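Local coordinates for DNA repair protein RecN (Deinococcus radiodurans, PDB 4ABX) that may take part in recombinational repair of damaged DNA as an ATP-binding, SMC-like protein, of which this chain is the coiled-coil domain, at residues K84-E87 with T88-Q91; A118-P121 with E122-D125. All coordinates share one frame; numbering follows the deposited sequence.

Contact 1 of 2, residues K84-E87 with T88-Q91; sequences KYDE and TVMQ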
loop_
_atom_site.group_PDB
_atom_site.type_symbol
_atom_site.label_atom_id
_atom_site.label_comp_id
_atom_site.label_asym_id
_atom_site.label_seq_id
_atom_site.Cartn_x
_atom_site.Cartn_y
_atom_site.Cartn_z
ATOM N N LYS A 84 -21.553 8.527 -0.205
ATOM C CA LYS A 84 -22.606 9.505 -0.458
ATOM C C LYS A 84 -23.995 8.932 -0.194
ATOM O O LYS A 84 -24.931 9.673 0.124
ATOM C CB LYS A 84 -22.552 9.989 -1.915
ATOM C CG LYS A 84 -21.319 10.794 -2.277
ATOM C CD LYS A 84 -21.393 11.274 -3.719
ATOM C CE LYS A 84 -20.255 12.232 -4.035
ATOM N NZ LYS A 84 -20.172 12.536 -5.494
ATOM N N TYR A 85 -24.132 7.619 -0.349
ATOM C CA TYR A 85 -25.451 6.986 -0.364
ATOM C C TYR A 85 -25.594 5.911 0.702
ATOM O O TYR A 85 -26.695 5.443 0.969
ATOM C CB TYR A 85 -25.740 6.385 -1.750
ATOM C CG TYR A 85 -25.393 7.328 -2.876
ATOM C CD1 TYR A 85 -26.132 8.488 -3.082
ATOM C CD2 TYR A 85 -24.308 7.082 -3.713
ATOM C CE1 TYR A 85 -25.816 9.365 -4.090
ATOM C CE2 TYR A 85 -23.982 7.959 -4.730
ATOM C CZ TYR A 85 -24.740 9.104 -4.909
ATOM O OH TYR A 85 -24.433 9.990 -5.911
ATOM N N ASP A 86 -24.488 5.516 1.321
ATOM C CA ASP A 86 -24.565 4.426 2.281
ATOM C C ASP A 86 -23.909 4.744 3.621
ATOM O O ASP A 86 -22.718 5.051 3.687
ATOM C CB ASP A 86 -24.009 3.134 1.680
ATOM C CG ASP A 86 -24.179 1.951 2.607
ATOM O OD1 ASP A 86 -25.296 1.402 2.675
ATOM O OD2 ASP A 86 -23.200 1.581 3.281
ATOM N N GLU A 87 -24.702 4.667 4.685
ATOM C CA GLU A 87 -24.232 4.997 6.029
ATOM C C GLU A 87 -23.080 4.095 6.460
ATOM O O GLU A 87 -22.109 4.559 7.063
ATOM C CB GLU A 87 -25.386 4.917 7.034
ATOM C CG GLU A 87 -25.170 5.743 8.298
ATOM C CD GLU A 87 -26.483 6.178 8.944
ATOM O OE1 GLU A 87 -27.299 5.295 9.291
ATOM O OE2 GLU A 87 -26.700 7.404 9.099
ATOM N N THR A 88 -23.185 2.809 6.139
ATOM C CA THR A 88 -22.154 1.841 6.500
ATOM C C THR A 88 -20.826 2.105 5.781
ATOM O O THR A 88 -19.764 2.090 6.407
ATOM C CB THR A 88 -22.619 0.390 6.252
ATOM O OG1 THR A 88 -23.731 0.098 7.107
ATOM C CG2 THR A 88 -21.494 -0.598 6.552
ATOM N N VAL A 89 -20.880 2.337 4.472
ATOM C CA VAL A 89 -19.676 2.716 3.731
ATOM C C VAL A 89 -19.093 4.023 4.281
ATOM O O VAL A 89 -17.887 4.130 4.492
ATOM C CB VAL A 89 -19.934 2.832 2.211
ATOM C CG1 VAL A 89 -18.737 3.443 1.496
ATOM C CG2 VAL A 89 -20.252 1.462 1.621
ATOM N N MET A 90 -19.950 5.009 4.530
ATOM C CA MET A 90 -19.486 6.276 5.085
ATOM C C MET A 90 -18.733 6.051 6.400
ATOM O O MET A 90 -17.654 6.611 6.617
ATOM C CB MET A 90 -20.643 7.258 5.289
ATOM C CG MET A 90 -20.260 8.475 6.135
ATOM S SD MET A 90 -21.517 9.773 6.212
ATOM C CE MET A 90 -21.589 10.273 4.484
ATOM N N GLN A 91 -19.291 5.213 7.266
ATOM C CA GLN A 91 -18.647 4.916 8.546
ATOM C C GLN A 91 -17.279 4.248 8.379
ATOM O O GLN A 91 -16.302 4.656 9.007
ATOM C CB GLN A 91 -19.547 4.051 9.429
ATOM C CG GLN A 91 -18.924 3.708 10.772
ATOM C CD GLN A 91 -19.934 3.166 11.764
ATOM O OE1 GLN A 91 -21.134 3.431 11.654
ATOM N NE2 GLN A 91 -19.454 2.403 12.742
HETATM O O HOH W 1 -25.815 0.894 5.276
#
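An Asp N-cap starts helix 87-115 of the RecN coiled-coil domain, D86 turning its carboxylate to the first helix amides, that of V89 above all, at the turn that follows helix 68-83. D86 OD2 accepts from V89 N at 2.7 Å, a short and fairly straight bond (162°). The amide meets this oxygen on its anti side, a little out of the carboxylate plane. The chi1 of -175° sets CG opposite the backbone N and next to the carbonyl carbon, which swings the carboxylate in over the first turn of the helix. There OD2 also lies 3.1 Å from T88 N and 3.4 Å from V89 CG2, the valine methyl that stands beside its own backbone N. The other oxygen is used as well: D86 OD1 accepts from a water at 2.7 Å, and T88 OG1 is hydrogen-bonded to the same water, so that one bridge ties the cap to the threonine side chain. With OG1 placed on the N side of T88 by a chi1 of -64°, the hydroxyl faces that water. With an alanine here in place of D86, V89 N is likely to lose its capping acceptor, and the water on T88 OG1 one of its two anchors. The negative carboxylate sits at the positive end of the helix dipole, which is likely to favour its ionised form. In the second subunit, I50 packs on D86 and V89 and V113 packs on T88, so the cap lies beside the other chain of the assembly. Beyond the cap, regular helical bonding begins at once, M90 N donating to D86 O at 2.9 Å. Q91 N donates in turn to E87 O, and Q91 CB rests 3.5 Å from E87 O.

Contact 2 of 2, residues A118-P121 with E122-D125; sequences AADP and EALD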
loop_
_atom_site.group_PDB
_atom_site.type_symbol
_atom_site.label_atom_id
_atom_site.label_comp_id
_atom_site.label_asym_id
_atom_site.label_seq_id
_atom_site.Cartn_x
_atom_site.Cartn_y
_atom_site.Cartn_z
ATOM N N ALA A 118 21.710 8.080 18.008
ATOM C CA ALA A 118 23.076 8.263 18.480
ATOM C C ALA A 118 24.020 7.305 17.762
ATOM O O ALA A 118 25.155 7.095 18.194
ATOM C CB ALA A 118 23.150 8.050 19.983
ATOM N N ALA A 119 23.543 6.710 16.672
ATOM C CA ALA A 119 24.383 5.825 15.872
ATOM C C ALA A 119 25.613 6.595 15.419
ATOM O O ALA A 119 25.527 7.782 15.098
ATOM C CB ALA A 119 23.614 5.284 14.668
ATOM N N ASP A 120 26.755 5.916 15.405
ATOM C CA ASP A 120 28.015 6.540 15.032
ATOM C C ASP A 120 28.762 5.635 14.064
ATOM O O ASP A 120 29.565 4.802 14.479
ATOM C CB ASP A 120 28.862 6.791 16.279
ATOM C CG ASP A 120 30.067 7.669 16.002
ATOM O OD1 ASP A 120 30.393 7.888 14.815
ATOM O OD2 ASP A 120 30.687 8.136 16.976
ATOM N N PRO A 121 28.483 5.784 12.765
ATOM C CA PRO A 121 29.115 4.967 11.725
ATOM C C PRO A 121 30.635 5.079 11.756
ATOM O O PRO A 121 31.320 4.108 11.437
ATOM C CB PRO A 121 28.566 5.569 10.430
ATOM C CG PRO A 121 27.265 6.170 10.823
ATOM C CD PRO A 121 27.480 6.705 12.208
ATOM N N GLU A 122 31.143 6.248 12.141
ATOM C CA GLU A 122 32.583 6.483 12.215
ATOM C C GLU A 122 33.234 5.653 13.313
ATOM O O GLU A 122 34.297 5.061 13.115
ATOM C CB GLU A 122 32.882 7.962 12.484
ATOM C CG GLU A 122 32.453 8.922 11.392
ATOM C CD GLU A 122 32.916 10.346 11.661
ATOM O OE1 GLU A 122 33.904 10.521 12.410
ATOM O OE2 GLU A 122 32.296 11.287 11.122
ATOM N N ALA A 123 32.607 5.634 14.484
ATOM C CA ALA A 123 33.154 4.896 15.612
ATOM C C ALA A 123 33.058 3.396 15.344
ATOM O O ALA A 123 34.009 2.649 15.581
ATOM C CB ALA A 123 32.431 5.274 16.901
ATOM N N LEU A 124 31.908 2.968 14.833
ATOM C CA LEU A 124 31.682 1.561 14.516
ATOM C C LEU A 124 32.757 0.997 13.585
ATOM O O LEU A 124 33.338 -0.052 13.870
ATOM C CB LEU A 124 30.296 1.362 13.901
ATOM C CG LEU A 124 29.989 -0.050 13.408
ATOM C CD1 LEU A 124 30.262 -1.061 14.504
ATOM C CD2 LEU A 124 28.532 -0.155 12.937
ATOM N N ASP A 125 33.016 1.688 12.477
ATOM C CA ASP A 125 34.039 1.250 11.527
ATOM C C ASP A 125 35.425 1.167 12.168
ATOM O O ASP A 125 36.227 0.304 11.818
ATOM C CB ASP A 125 34.084 2.164 10.298
ATOM C CG ASP A 125 33.050 1.786 9.248
ATOM O OD1 ASP A 125 32.520 0.654 9.305
ATOM O OD2 ASP A 125 32.776 2.619 8.358
#
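D120 turns its carboxylate to the amides of E122 and A123 at the start of helix 121-141, CG being anti to the backbone N (chi1 -169°). A123 N donates to D120 OD1 at 3.2 Å, approaching from above the carboxylate plane, while E122 N gives the same oxygen a weak, strongly bent bond (121°). The second oxygen, D120 OD2, rests 3.4 Å from A123 CB, so the carboxylate lies against the alanine methyl. E122 comes alongside with its CB 3.4 Å from D120 OD1, and its extended chain then carries its own carboxylate away to a long, weak ion pair with R126. P121 occupies the first helical position, N1, where its nitrogen has no hydrogen to offer, and P121 O accepts from D125 N at 3.1 Å. L124 N closes the first backbone turn on D120 O at 3.0 Å. L44 of helix 33-63 touches D120 and A123, and L41 touches L124. Asp at the N-cap followed by proline at N1 is a classic helix start, here opening helix 121-141 after the loop that follows helix 87-115.

Overall arrangement
Contacts 1 and 2 lie in series along the chain and are both Asp N-caps: contact 1 opens helix 87-115 and contact 2 opens helix 121-141, the next helix. Their centres are 53 Å apart and their nearest atoms about 39 Å, so they do not touch. The elongated all-helical domain explains the spacing, for contact 1 sits near one end, 53 Å from the centre of the chain, while contact 2 lies only 8 Å from it. Their surroundings differ too: Y85, D86, T88 and V89 pack against the second subunit, whereas A119, D120, A123 and L124 touch helix 33-63 of their own chain, and residues 118-125 touch no other chain of the assembly.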